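Protein BA42 (Bizionia argentinensis, PDB 4OA3) is of unknown function but binds calcium ions and consists of a stand-alone TPM domain. Local coordinates at residues K15-A20 with Q112-G117; D43-A48 with V78-K83; D58-Q63 with D137-T142; D87-D92 with A126-W131. One frame throughout, in Å; residues are numbered along the deposited sequence. Where two conformers were deposited one is given.

Contact 1: residues K15-A20 with Q112-G117; sequences KAIVDA and QGLVDG
Ile17, Ala20, Leu114 and Val115 meet through aliphatic carbons alone, so no planar group has a face or edge in the interface; the flat groups of both segments lie at its margins and serve their own helix. On helix 11-24, Lys15 NZ reaches the syn lone pair of Asp19 OD2 at 2.7 Å, a salt bridge spanning one turn. On helix 110-128, the Gln112 amide gives its NE2 hydrogen to Asp116 OD1 at 2.9 Å. The acceptor lies almost in the amide plane, whereas NE2 stands above the carboxylate, 43° out of its plane.

The helices run nearly parallel, their short axes 9.1 Å apart and 6° from exact alignment. Val115 is placed to use both branches. With CG1 anti to the backbone N (chi1 166°), that methyl reaches Ala20 CB at 4.1 Å, while CG2 rests against Ile17 CG1 at 4.0 Å and is equally near Ala16 O. The small Ala16 and Ala20 thus face a branched side chain. Deeper in the interface, Ile17 and Leu114 meet obliquely, and Ile17 CD1 touches Leu114 CD1 at 3.7 Å, the shortest approach between the segments.

This is side-by-side helix packing on one face of an alpha/beta/alpha sandwich. Leu114 continues down onto Ile68 and Val70 of strand 65-71, tying helix 110-128 to the sheet. Ile17 extends to Leu9 and Ile143, and Ile118 of helix 110-128 prolongs the seam beside Ile17 and Ala20. Away from helix 11-24, Gln112 and Asp116 touch Gln104 of helix 95-105.

Contact 2: residues D43-A48 with V78-K83; sequences DVFDRA and VIYGDK
Ala48 and Tyr80 have their CA atoms 6.6 Å apart, and Phe45 and Val78 match that spacing, which sets helix 44-54 over strand 76-81. The short axes approach to 8.8 Å and cross at -50°. This is helix-on-sheet packing in an alpha/beta/alpha sandwich: the strand is the outermost one beside strand 65-71, with which Val78 and Tyr80 form backbone hydrogen bonds, and the helix lies on the face opposite helix 110-128.

Val78 and Tyr80 both point toward the helix. Val78 CG1 meets Ala48 CB at 3.7 Å, and its other methyl faces Val44, whose alternative conformers make the exact closeness there doubtful. Phe45 CG is anti to the backbone N (chi1 -176°), which starts the side chain on the side where its ring meets Tyr80. The centroids stand 5.2 Å apart with planes at 55°, an oblique aromatic pair. Tyr80 CD2 lies over one face of the Phe45 ring, while Phe45 CE1 comes in the plane of the Tyr80 ring at its edge.

Phe52, further along the helix, also meets the Tyr80 ring. An alanine in place of Tyr80 would probably open a gap between Phe45 and Phe52 and set the Phe45 ring free to turn, though CB would still reach Ala48. The tightest point of the aromatic pair is Phe45 CZ against Tyr80 CE2, at 3.5 Å.

Contact 3: residues D58-Q63 with D137-T142; sequences DNTKLQ and DELPNT. With CA (calcium ion), chain B.
The calcium-binding loop meets a type I beta turn: Glu138 and Leu139, from the loop before strand 144-145, press against Thr60 and Lys61 of the turn Thr60-Gln63. Around the metal, Asp137 OD1 and Leu139 O bind at 2.4 Å and Asn141 OD1 at 2.3 Å; a water and the carboxylates of Glu25 and Glu31 complete the shell.

Glu138, between two ligands, reaches for the turn instead, its CG anti to the carbonyl carbon (chi1 -64°) and the chain extended beyond it. Lys61 N donates to Glu138 OE2 at 2.9 Å and 167°, arriving on the syn side but 34° out of the carboxylate plane. The other oxygen, OE1, accepts from a water at 2.8 Å, which accepts from Leu62 N. Thr60 and Leu139 cross at about a right angle, Thr60 CG2 against Leu139 CG at 3.9 Å.

An alanine in place of Glu138 would probably leave Lys61 N and that water without their acceptor and set the turn freer to move against the loop. Glu138 N also donates to Glu31 OE2, so one residue is held at both ends. The carboxylate is gripped by two successive turn N-H groups, one through water, which probably couples the turn to the metal site.

Contact 4: residues D87-D92 with A126-W131; sequences DVVSDD and AKYFPW
Val88 and Val89 of the 87-92 loop approach the Tyr128 ring from the same side, each in its own way. Val89 crosses the ring obliquely and sets CG1 over one face, 3.9 Å from the centroid and 19° off the ring normal, a CH-pi contact displaced toward CD2 and CE2. With CG1 anti to the carbonyl carbon (chi1 -54°), that methyl is the one placed over the ring. Val88 instead runs past Tyr128 in the opposite direction, its CG2 touching Tyr128 CD1 at 3.8 Å. The same methyl meets Phe129 tip to tip, CG2 to CZ at 4.0 Å, so it bridges two consecutive aromatic residues.

Water finishes the polar end of the tyrosine. One molecule lies 2.6 Å from Tyr128 OH and accepts from Ser90 N at 2.9 Å. A second donates to Val88 O and has only a weak bond to the hydroxyl. Ser90 OG donates to Asp92 OD1 at 2.8 Å, a bond within the loop itself.

This surface contact fastens the loop between helices 83-86 and 95-105 to the C-terminal part of helix 110-128. Phe129 continues inward to Ser29, Leu62 and Asn64, and its carbonyl oxygen accepts from Thr28 OG1, linking this corner to the approach to strand 31-37.

Contacts 1 and 2 lie on opposite sides of the chain's centre, their centres 20 Å apart, and pack helices on the two faces of the sheet. Contact 3 supplies three ligands of one calcium ion; Glu25 and Glu31 come from outside it. Its turn reaches contact 2, where Asp82 CB is 3.2 Å from Gln63 O, and contact 4, where Leu62 CD1 meets Phe129 CD1 at 4.0 Å. Contacts 1 and 4 share helix 110-128, their centres 21 Å apart. The others stand back: the Ala20 side chain is about 11 Å from a calcium ion and that of Phe129 about 9 Å, while the side chains of Tyr80 and Leu139 are about 10 Å apart.

Contact 1: residues K15-A20 with Q112-G117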
loop_
_atom_site.group_PDB
_atom_site.type_symbol
_atom_site.label_atom_id
_atom_site.label_comp_id
_atom_site.label_asym_id
_atom_site.label_seq_id
_atom_site.Cartn_x
_atom_site.Cartn_y
_atom_site.Cartn_z
ATOM N N LYS A 15 5.005 -2.639 13.780
ATOM C CA LYS A 15 3.734 -2.782 14.453
ATOM C C LYS A 15 2.801 -1.604 14.126
ATOM O O LYS A 15 1.613 -1.817 13.894
ATOM C CB LYS A 15 3.948 -2.904 15.970
ATOM C CG LYS A 15 2.665 -2.852 16.794
ATOM C CD LYS A 15 2.982 -2.669 18.280
ATOM C CE LYS A 15 1.800 -2.474 19.226
ATOM N NZ LYS A 15 0.496 -2.193 18.563
ATOM N N ALA A 16 3.335 -0.398 14.074
ATOM C CA ALA A 16 2.547 0.793 13.771
ATOM C C ALA A 16 1.999 0.729 12.347
ATOM O O ALA A 16 0.857 1.122 12.082
ATOM C CB ALA A 16 3.393 2.044 13.954
ATOM N N ILE A 17 2.802 0.190 11.427
ATOM C CA ILE A 17 2.377 0.061 10.037
ATOM C C ILE A 17 1.289 -0.962 9.875
ATOM O O ILE A 17 0.288 -0.706 9.207
ATOM C CB ILE A 17 3.593 -0.188 9.144
ATOM C CG1 ILE A 17 4.525 1.072 9.140
ATOM C CG2 ILE A 17 3.168 -0.528 7.725
ATOM C CD1 ILE A 17 5.906 0.787 8.685
ATOM N N VAL A 18 1.460 -2.133 10.493
ATOM C CA VAL A 18 0.446 -3.178 10.406
ATOM C C VAL A 18 -0.862 -2.697 11.057
ATOM O O VAL A 18 -1.945 -2.991 10.559
ATOM C CB VAL A 18 0.992 -4.488 11.042
ATOM C CG1 VAL A 18 -0.101 -5.543 11.160
ATOM C CG2 VAL A 18 2.155 -5.035 10.223
ATOM N N ASP A 19 -0.758 -1.955 12.164
ATOM C CA ASP A 19 -1.934 -1.389 12.851
ATOM C C ASP A 19 -2.634 -0.344 11.937
ATOM O O ASP A 19 -3.870 -0.319 11.871
ATOM C CB ASP A 19 -1.536 -0.672 14.158
ATOM C CG ASP A 19 -1.101 -1.584 15.292
ATOM O OD1 ASP A 19 -1.274 -2.802 15.169
ATOM O OD2 ASP A 19 -0.527 -1.071 16.277
ATOM N N ALA A 20 -1.852 0.421 11.160
ATOM C CA ALA A 20 -2.411 1.409 10.220
ATOM C C ALA A 20 -3.192 0.715 9.098
ATOM O O ALA A 20 -4.266 1.147 8.704
ATOM C CB ALA A 20 -1.308 2.273 9.636
ATOM N N GLN A 112 6.562 7.014 9.412
ATOM C CA GLN A 112 5.435 7.924 9.292
ATOM C C GLN A 112 4.926 8.085 7.865
ATOM O O GLN A 112 3.723 8.248 7.650
ATOM C CB GLN A 112 5.768 9.311 9.892
ATOM C CG GLN A 112 4.522 10.081 10.285
ATOM C CD GLN A 112 3.724 9.360 11.353
ATOM O OE1 GLN A 112 4.265 8.956 12.390
ATOM N NE2 GLN A 112 2.442 9.146 11.116
ATOM N N GLY A 113 5.813 8.033 6.900
ATOM C CA GLY A 113 5.393 8.089 5.510
ATOM C C GLY A 113 4.491 6.927 5.156
ATOM O O GLY A 113 3.471 7.083 4.489
ATOM N N LEU A 114 4.878 5.719 5.611
ATOM C CA LEU A 114 4.037 4.567 5.300
ATOM C C LEU A 114 2.721 4.649 6.039
ATOM O O LEU A 114 1.682 4.382 5.452
ATOM C CB LEU A 114 4.772 3.290 5.662
ATOM C CG LEU A 114 5.961 2.987 4.732
ATOM C CD1 LEU A 114 6.765 1.806 5.235
ATOM C CD2 LEU A 114 5.470 2.714 3.288
ATOM N N VAL A 115 2.726 5.022 7.315
ATOM C CA VAL A 115 1.466 5.130 8.059
ATOM C C VAL A 115 0.548 6.154 7.418
ATOM O O VAL A 115 -0.647 5.905 7.236
ATOM C CB VAL A 115 1.748 5.498 9.523
ATOM C CG1 VAL A 115 0.472 5.958 10.250
ATOM C CG2 VAL A 115 2.385 4.312 10.252
ATOM N N ASP A 116 1.101 7.323 7.085
ATOM C CA ASP A 116 0.296 8.385 6.469
ATOM C C ASP A 116 -0.239 8.025 5.102
ATOM O O ASP A 116 -1.394 8.337 4.773
ATOM C CB ASP A 116 1.103 9.679 6.371
ATOM C CG ASP A 116 1.381 10.345 7.702
ATOM O OD1 ASP A 116 0.842 9.868 8.753
ATOM O OD2 ASP A 116 2.126 11.333 7.710
ATOM N N GLY A 117 0.564 7.314 4.310
ATOM C CA GLY A 117 0.116 6.842 3.020
ATOM C C GLY A 117 -0.985 5.820 3.149
ATOM O O GLY A 117 -1.948 5.849 2.397
#

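Contact 2: residues D43-A48 with V78-K83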
loop_
_atom_site.group_PDB
_atom_site.type_symbol
_atom_site.label_atom_id
_atom_site.label_comp_id
_atom_site.label_asym_id
_atom_site.label_seq_id
_atom_site.Cartn_x
_atom_site.Cartn_y
_atom_site.Cartn_z
ATOM N N ASP A 43 12.381 -0.442 -14.632
ATOM C CA ASP A 43 10.945 -0.167 -14.741
ATOM C C ASP A 43 10.325 -0.578 -13.381
ATOM O O ASP A 43 9.987 -1.750 -13.174
ATOM C CB ASP A 43 10.326 -0.888 -15.903
ATOM C CG ASP A 43 8.903 -0.428 -16.157
ATOM O OD1 ASP A 43 8.269 0.079 -15.210
ATOM O OD2 ASP A 43 8.458 -0.510 -17.315
ATOM N N VAL A 44 10.211 0.377 -12.450
ATOM C CA VAL A 44 9.688 0.098 -11.109
ATOM C C VAL A 44 8.247 -0.390 -11.134
ATOM O O VAL A 44 7.891 -1.210 -10.296
ATOM C CB VAL A 44 9.881 1.282 -10.130
ATOM C CG1 VAL A 44 11.366 1.598 -9.944
ATOM C CG2 VAL A 44 9.112 2.529 -10.595
ATOM N N PHE A 45 7.413 0.105 -12.071
ATOM C CA PHE A 45 6.022 -0.329 -12.185
ATOM C C PHE A 45 5.955 -1.827 -12.479
ATOM O O PHE A 45 5.210 -2.538 -11.803
ATOM C CB PHE A 45 5.320 0.459 -13.292
ATOM C CG PHE A 45 3.849 0.171 -13.449
ATOM C CD1 PHE A 45 3.404 -0.772 -14.360
ATOM C CD2 PHE A 45 2.918 0.832 -12.671
ATOM C CE1 PHE A 45 2.036 -1.001 -14.535
ATOM C CE2 PHE A 45 1.554 0.615 -12.853
ATOM C CZ PHE A 45 1.129 -0.310 -13.772
ATOM N N ASP A 46 6.758 -2.329 -13.452
ATOM C CA ASP A 46 6.796 -3.736 -13.777
ATOM C C ASP A 46 7.246 -4.553 -12.556
ATOM O O ASP A 46 6.709 -5.633 -12.320
ATOM C CB ASP A 46 7.714 -4.060 -14.989
ATOM C CG ASP A 46 7.040 -3.901 -16.341
ATOM O OD1 ASP A 46 6.018 -3.193 -16.414
ATOM O OD2 ASP A 46 7.545 -4.482 -17.327
ATOM N N ARG A 47 8.225 -4.061 -11.797
ATOM C CA ARG A 47 8.654 -4.804 -10.624
ATOM C C ARG A 47 7.506 -4.864 -9.605
ATOM O O ARG A 47 7.233 -5.925 -9.032
ATOM C CB ARG A 47 9.915 -4.187 -9.993
ATOM C CG ARG A 47 10.342 -4.815 -8.661
ATOM C CD ARG A 47 10.571 -6.308 -8.745
ATOM N NE ARG A 47 10.988 -6.856 -7.451
ATOM C CZ ARG A 47 11.002 -8.154 -7.150
ATOM N NH1 ARG A 47 10.652 -9.062 -8.056
ATOM N NH2 ARG A 47 11.342 -8.555 -5.932
ATOM N N ALA A 48 6.860 -3.731 -9.347
ATOM C CA ALA A 48 5.732 -3.744 -8.399
ATOM C C ALA A 48 4.611 -4.685 -8.859
ATOM O O ALA A 48 4.025 -5.378 -8.040
ATOM C CB ALA A 48 5.188 -2.342 -8.236
ATOM N N VAL A 78 6.223 2.886 -5.437
ATOM C CA VAL A 78 5.157 2.759 -6.382
ATOM C C VAL A 78 3.909 2.354 -5.640
ATOM O O VAL A 78 3.985 1.499 -4.766
ATOM C CB VAL A 78 5.492 1.649 -7.454
ATOM C CG1 VAL A 78 4.277 1.271 -8.329
ATOM C CG2 VAL A 78 6.631 2.101 -8.326
ATOM N N ILE A 79 2.781 2.933 -6.013
ATOM C CA ILE A 79 1.488 2.525 -5.528
ATOM C C ILE A 79 0.880 1.812 -6.709
ATOM O O ILE A 79 0.717 2.408 -7.793
ATOM C CB ILE A 79 0.646 3.715 -5.078
ATOM C CG1 ILE A 79 1.316 4.448 -3.901
ATOM C CG2 ILE A 79 -0.747 3.238 -4.696
ATOM C CD1 ILE A 79 0.877 5.934 -3.809
ATOM N N TYR A 80 0.637 0.511 -6.543
ATOM C CA TYR A 80 0.087 -0.326 -7.597
ATOM C C TYR A 80 -1.232 -0.894 -7.145
ATOM O O TYR A 80 -1.273 -1.712 -6.229
ATOM C CB TYR A 80 1.090 -1.450 -7.919
ATOM C CG TYR A 80 0.658 -2.357 -9.044
ATOM C CD1 TYR A 80 -0.216 -3.412 -8.820
ATOM C CD2 TYR A 80 1.071 -2.119 -10.352
ATOM C CE1 TYR A 80 -0.766 -4.127 -9.875
ATOM C CE2 TYR A 80 0.600 -2.891 -11.408
ATOM C CZ TYR A 80 -0.319 -3.900 -11.165
ATOM O OH TYR A 80 -0.828 -4.657 -12.197
ATOM N N GLY A 81 -2.302 -0.470 -7.785
ATOM C CA GLY A 81 -3.636 -0.959 -7.517
ATOM C C GLY A 81 -4.069 -1.963 -8.576
ATOM O O GLY A 81 -3.624 -1.904 -9.731
ATOM N N ASP A 82 -4.958 -2.877 -8.186
ATOM C CA ASP A 82 -5.489 -3.914 -9.073
ATOM C C ASP A 82 -6.528 -3.321 -10.030
ATOM O O ASP A 82 -6.925 -2.158 -9.896
ATOM C CB ASP A 82 -6.053 -5.078 -8.268
ATOM C CG ASP A 82 -6.113 -6.415 -8.989
ATOM O OD1 ASP A 82 -5.692 -6.475 -10.187
ATOM O OD2 ASP A 82 -6.623 -7.376 -8.397
ATOM N N LYS A 83 -6.954 -4.138 -10.999
ATOM C CA LYS A 83 -7.856 -3.720 -12.064
ATOM C C LYS A 83 -9.162 -3.104 -11.607
ATOM O O LYS A 83 -9.653 -2.193 -12.267
ATOM C CB LYS A 83 -8.143 -4.886 -13.017
ATOM C CG LYS A 83 -8.841 -4.444 -14.298
ATOM C CD LYS A 83 -8.960 -5.578 -15.297
ATOM C CE LYS A 83 -9.789 -5.191 -16.509
ATOM N NZ LYS A 83 -11.028 -6.010 -16.610
#

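Contact 3: residues D58-Q63 with D137-T142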
loop_
_atom_site.group_PDB
_atom_site.type_symbol
_atom_site.label_atom_id
_atom_site.label_comp_id
_atom_site.label_asym_id
_atom_site.label_seq_id
_atom_site.Cartn_x
_atom_site.Cartn_y
_atom_site.Cartn_z
ATOM N N ASP A 58 -4.102 -10.345 -6.114
ATOM C CA ASP A 58 -5.266 -10.370 -6.983
ATOM C C ASP A 58 -6.417 -11.168 -6.363
ATOM O O ASP A 58 -7.517 -11.165 -6.937
ATOM C CB ASP A 58 -4.895 -10.917 -8.372
ATOM C CG ASP A 58 -4.154 -12.240 -8.438
ATOM O OD1 ASP A 58 -3.431 -12.579 -7.455
ATOM O OD2 ASP A 58 -4.159 -12.860 -9.520
ATOM N N ASN A 59 -6.204 -11.839 -5.212
ATOM C CA ASN A 59 -7.212 -12.653 -4.533
ATOM C C ASN A 59 -8.157 -11.812 -3.656
ATOM O O ASN A 59 -8.215 -11.998 -2.439
ATOM C CB ASN A 59 -6.511 -13.758 -3.715
ATOM C CG ASN A 59 -7.381 -14.839 -3.113
ATOM O OD1 ASN A 59 -7.084 -15.341 -2.017
ATOM N ND2 ASN A 59 -8.371 -15.337 -3.854
ATOM N N THR A 60 -8.860 -10.834 -4.283
ATOM C CA THR A 60 -9.874 -10.044 -3.621
ATOM C C THR A 60 -11.125 -10.142 -4.509
ATOM O O THR A 60 -11.000 -10.187 -5.735
ATOM C CB THR A 60 -9.444 -8.586 -3.398
ATOM O OG1 THR A 60 -9.351 -7.889 -4.645
ATOM C CG2 THR A 60 -8.166 -8.474 -2.583
ATOM N N LYS A 61 -12.313 -10.161 -3.895
ATOM C CA LYS A 61 -13.571 -10.259 -4.640
ATOM C C LYS A 61 -13.694 -9.134 -5.668
ATOM O O LYS A 61 -14.100 -9.388 -6.807
ATOM C CB LYS A 61 -14.746 -10.186 -3.682
ATOM C CG LYS A 61 -16.089 -10.450 -4.367
ATOM C CD LYS A 61 -17.244 -10.487 -3.379
ATOM C CE LYS A 61 -17.501 -9.147 -2.730
ATOM N NZ LYS A 61 -18.806 -9.112 -2.011
ATOM N N LEU A 62 -13.412 -7.873 -5.246
ATOM C CA LEU A 62 -13.586 -6.690 -6.107
ATOM C C LEU A 62 -12.328 -6.226 -6.824
ATOM O O LEU A 62 -12.340 -5.154 -7.427
ATOM C CB LEU A 62 -14.180 -5.530 -5.296
ATOM C CG LEU A 62 -15.505 -5.812 -4.635
ATOM C CD1 LEU A 62 -15.982 -4.603 -3.843
ATOM C CD2 LEU A 62 -16.571 -6.207 -5.673
ATOM N N GLN A 63 -11.241 -7.042 -6.812
ATOM C CA GLN A 63 -10.003 -6.687 -7.510
ATOM C C GLN A 63 -9.544 -5.311 -7.057
ATOM O O GLN A 63 -9.158 -4.457 -7.857
ATOM C CB GLN A 63 -10.180 -6.777 -9.035
ATOM C CG GLN A 63 -10.768 -8.114 -9.464
ATOM C CD GLN A 63 -10.720 -8.278 -10.960
ATOM O OE1 GLN A 63 -11.679 -7.960 -11.661
ATOM N NE2 GLN A 63 -9.591 -8.724 -11.487
ATOM N N ASP A 137 -11.118 -10.090 5.706
ATOM C CA ASP A 137 -9.730 -9.604 5.634
ATOM C C ASP A 137 -9.074 -10.541 4.598
ATOM O O ASP A 137 -8.655 -11.657 4.906
ATOM C CB ASP A 137 -9.065 -9.661 7.007
ATOM C CG ASP A 137 -7.756 -8.906 7.081
ATOM O OD1 ASP A 137 -7.182 -8.590 6.008
ATOM O OD2 ASP A 137 -7.300 -8.632 8.209
ATOM N N GLU A 138 -9.175 -10.147 3.331
ATOM C CA GLU A 138 -8.805 -10.985 2.190
ATOM C C GLU A 138 -7.329 -11.214 1.993
ATOM O O GLU A 138 -6.939 -12.295 1.553
ATOM C CB GLU A 138 -9.435 -10.406 0.919
ATOM C CG GLU A 138 -10.959 -10.424 0.926
ATOM C CD GLU A 138 -11.587 -9.723 -0.257
ATOM O OE1 GLU A 138 -11.436 -8.487 -0.352
ATOM O OE2 GLU A 138 -12.284 -10.395 -1.053
ATOM N N LEU A 139 -6.509 -10.217 2.303
ATOM C CA LEU A 139 -5.069 -10.303 2.155
ATOM C C LEU A 139 -4.418 -10.083 3.499
ATOM O O LEU A 139 -4.868 -9.241 4.264
ATOM C CB LEU A 139 -4.537 -9.236 1.194
ATOM C CG LEU A 139 -5.160 -9.223 -0.211
ATOM C CD1 LEU A 139 -4.560 -8.096 -1.057
ATOM C CD2 LEU A 139 -5.007 -10.552 -0.927
ATOM N N PRO A 140 -3.312 -10.790 3.814
ATOM C CA PRO A 140 -2.615 -10.523 5.066
ATOM C C PRO A 140 -2.084 -9.096 5.171
ATOM O O PRO A 140 -1.830 -8.437 4.146
ATOM C CB PRO A 140 -1.477 -11.551 5.088
ATOM C CG PRO A 140 -1.343 -12.011 3.770
ATOM C CD PRO A 140 -2.617 -11.795 3.004
ATOM N N ASN A 141 -2.008 -8.588 6.396
ATOM C CA ASN A 141 -1.557 -7.218 6.630
ATOM C C ASN A 141 -0.052 -7.176 6.891
ATOM O O ASN A 141 0.493 -6.091 6.997
ATOM C CB ASN A 141 -2.310 -6.605 7.777
ATOM C CG ASN A 141 -3.803 -6.516 7.562
ATOM O OD1 ASN A 141 -4.339 -6.674 6.468
ATOM N ND2 ASN A 141 -4.486 -6.126 8.652
ATOM N N THR A 142 0.594 -8.348 6.905
ATOM C CA THR A 142 2.048 -8.509 7.083
ATOM C C THR A 142 2.806 -7.666 6.093
ATOM O O THR A 142 2.458 -7.687 4.903
ATOM C CB THR A 142 2.424 -9.979 6.719
ATOM O OG1 THR A 142 1.465 -10.874 7.212
ATOM C CG2 THR A 142 3.788 -10.413 7.208
HETATM CA CA CA B . -5.789 -7.093 4.753
HETATM O O HOH W 1 -8.229 -13.740 -0.282
HETATM O O HOH W 2 -12.587 -7.060 -2.405
HETATM O O HOH W 3 -3.844 -6.599 3.436
#

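Contact 4: residues D87-D92 with A126-W131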
loop_
_atom_site.group_PDB
_atom_site.type_symbol
_atom_site.label_atom_id
_atom_site.label_comp_id
_atom_site.label_asym_id
_atom_site.label_seq_id
_atom_site.Cartn_x
_atom_site.Cartn_y
_atom_site.Cartn_z
ATOM N N ASP A 87 -10.221 0.509 -13.138
ATOM C CA ASP A 87 -11.418 0.605 -13.994
ATOM C C ASP A 87 -12.342 1.754 -13.587
ATOM O O ASP A 87 -13.171 2.168 -14.404
ATOM C CB ASP A 87 -12.276 -0.669 -13.906
ATOM C CG ASP A 87 -11.772 -1.913 -14.628
ATOM O OD1 ASP A 87 -10.869 -1.781 -15.489
ATOM O OD2 ASP A 87 -12.345 -3.006 -14.395
ATOM N N VAL A 88 -12.279 2.219 -12.333
ATOM C CA VAL A 88 -13.214 3.256 -11.844
ATOM C C VAL A 88 -12.644 4.592 -11.405
ATOM O O VAL A 88 -13.381 5.573 -11.399
ATOM C CB VAL A 88 -14.147 2.681 -10.753
ATOM C CG1 VAL A 88 -14.922 1.486 -11.279
ATOM C CG2 VAL A 88 -13.390 2.337 -9.453
ATOM N N VAL A 89 -11.397 4.645 -10.965
ATOM C CA VAL A 89 -10.816 5.866 -10.445
ATOM C C VAL A 89 -10.305 6.791 -11.531
ATOM O O VAL A 89 -9.976 6.341 -12.624
ATOM C CB VAL A 89 -9.728 5.593 -9.375
ATOM C CG1 VAL A 89 -10.261 4.700 -8.258
ATOM C CG2 VAL A 89 -8.436 5.051 -9.976
ATOM N N SER A 90 -10.166 8.070 -11.191
ATOM C CA SER A 90 -9.643 9.053 -12.131
ATOM C C SER A 90 -8.115 9.049 -12.112
ATOM O O SER A 90 -7.488 8.350 -11.302
ATOM C CB SER A 90 -10.243 10.433 -11.861
ATOM O OG SER A 90 -10.000 10.900 -10.544
ATOM N N ASP A 91 -7.512 9.838 -12.998
ATOM C CA ASP A 91 -6.058 9.883 -13.192
ATOM C C ASP A 91 -5.271 10.424 -11.987
ATOM O O ASP A 91 -4.105 10.072 -11.820
ATOM C CB ASP A 91 -5.700 10.701 -14.463
ATOM C CG ASP A 91 -6.659 10.575 -15.644
ATOM O OD1 ASP A 91 -7.487 9.626 -15.647
ATOM O OD2 ASP A 91 -6.626 11.463 -16.530
ATOM N N ASP A 92 -5.904 11.248 -11.143
ATOM C CA ASP A 92 -5.269 11.831 -9.961
ATOM C C ASP A 92 -5.532 11.011 -8.668
ATOM O O ASP A 92 -5.182 11.476 -7.594
ATOM C CB ASP A 92 -5.781 13.285 -9.767
ATOM C CG ASP A 92 -7.236 13.441 -9.331
ATOM O OD1 ASP A 92 -8.003 12.455 -9.432
ATOM O OD2 ASP A 92 -7.607 14.554 -8.888
ATOM N N ALA A 126 -12.077 4.255 0.059
ATOM C CA ALA A 126 -13.432 4.304 0.635
ATOM C C ALA A 126 -14.427 5.004 -0.285
ATOM O O ALA A 126 -15.604 4.648 -0.276
ATOM C CB ALA A 126 -13.402 5.010 1.979
ATOM N N LYS A 127 -13.943 5.932 -1.100
ATOM C CA LYS A 127 -14.793 6.676 -2.020
ATOM C C LYS A 127 -15.465 5.762 -3.005
ATOM O O LYS A 127 -16.640 5.934 -3.316
ATOM C CB LYS A 127 -13.985 7.760 -2.735
ATOM C CG LYS A 127 -14.780 8.538 -3.753
ATOM C CD LYS A 127 -14.114 9.835 -4.077
ATOM C CE LYS A 127 -14.787 10.443 -5.295
ATOM N NZ LYS A 127 -14.356 11.855 -5.488
ATOM N N TYR A 128 -14.716 4.773 -3.516
ATOM C CA TYR A 128 -15.201 3.826 -4.507
ATOM C C TYR A 128 -15.546 2.438 -3.984
ATOM O O TYR A 128 -16.254 1.691 -4.659
ATOM C CB TYR A 128 -14.116 3.673 -5.584
ATOM C CG TYR A 128 -13.848 4.971 -6.316
ATOM C CD1 TYR A 128 -14.564 5.306 -7.455
ATOM C CD2 TYR A 128 -12.852 5.838 -5.894
ATOM C CE1 TYR A 128 -14.361 6.520 -8.102
ATOM C CE2 TYR A 128 -12.637 7.062 -6.532
ATOM C CZ TYR A 128 -13.361 7.372 -7.670
ATOM O OH TYR A 128 -13.180 8.566 -8.331
ATOM N N PHE A 129 -15.036 2.072 -2.808
ATOM C CA PHE A 129 -15.150 0.728 -2.252
ATOM C C PHE A 129 -15.485 0.838 -0.787
ATOM O O PHE A 129 -14.630 0.685 0.098
ATOM C CB PHE A 129 -13.816 -0.038 -2.451
ATOM C CG PHE A 129 -13.480 -0.239 -3.899
ATOM C CD1 PHE A 129 -14.181 -1.157 -4.665
ATOM C CD2 PHE A 129 -12.507 0.529 -4.515
ATOM C CE1 PHE A 129 -13.934 -1.278 -6.030
ATOM C CE2 PHE A 129 -12.239 0.384 -5.877
ATOM C CZ PHE A 129 -12.972 -0.489 -6.624
ATOM N N PRO A 130 -16.744 1.171 -0.473
ATOM C CA PRO A 130 -17.105 1.311 0.936
ATOM C C PRO A 130 -17.014 0.021 1.740
ATOM O O PRO A 130 -17.217 -1.051 1.223
ATOM C CB PRO A 130 -18.536 1.876 0.890
ATOM C CG PRO A 130 -19.065 1.496 -0.409
ATOM C CD PRO A 130 -17.897 1.421 -1.368
ATOM N N TRP A 131 -16.621 0.148 2.999
ATOM C CA TRP A 131 -16.566 -0.981 3.913
ATOM C C TRP A 131 -17.987 -1.506 4.144
ATOM O O TRP A 131 -18.934 -0.711 4.220
ATOM C CB TRP A 131 -15.944 -0.546 5.234
ATOM C CG TRP A 131 -15.815 -1.628 6.252
ATOM C CD1 TRP A 131 -14.767 -2.478 6.428
ATOM C CD2 TRP A 131 -16.767 -1.941 7.277
ATOM N NE1 TRP A 131 -15.026 -3.339 7.472
ATOM C CE2 TRP A 131 -16.260 -3.043 7.996
ATOM C CE3 TRP A 131 -18.012 -1.406 7.645
ATOM C CZ2 TRP A 131 -16.931 -3.588 9.096
ATOM C CZ3 TRP A 131 -18.701 -1.986 8.699
ATOM C CH2 TRP A 131 -18.132 -3.021 9.448
HETATM O O HOH W 4 -13.380 8.444 -11.628
HETATM O O HOH W 5 -10.738 9.349 -8.673
#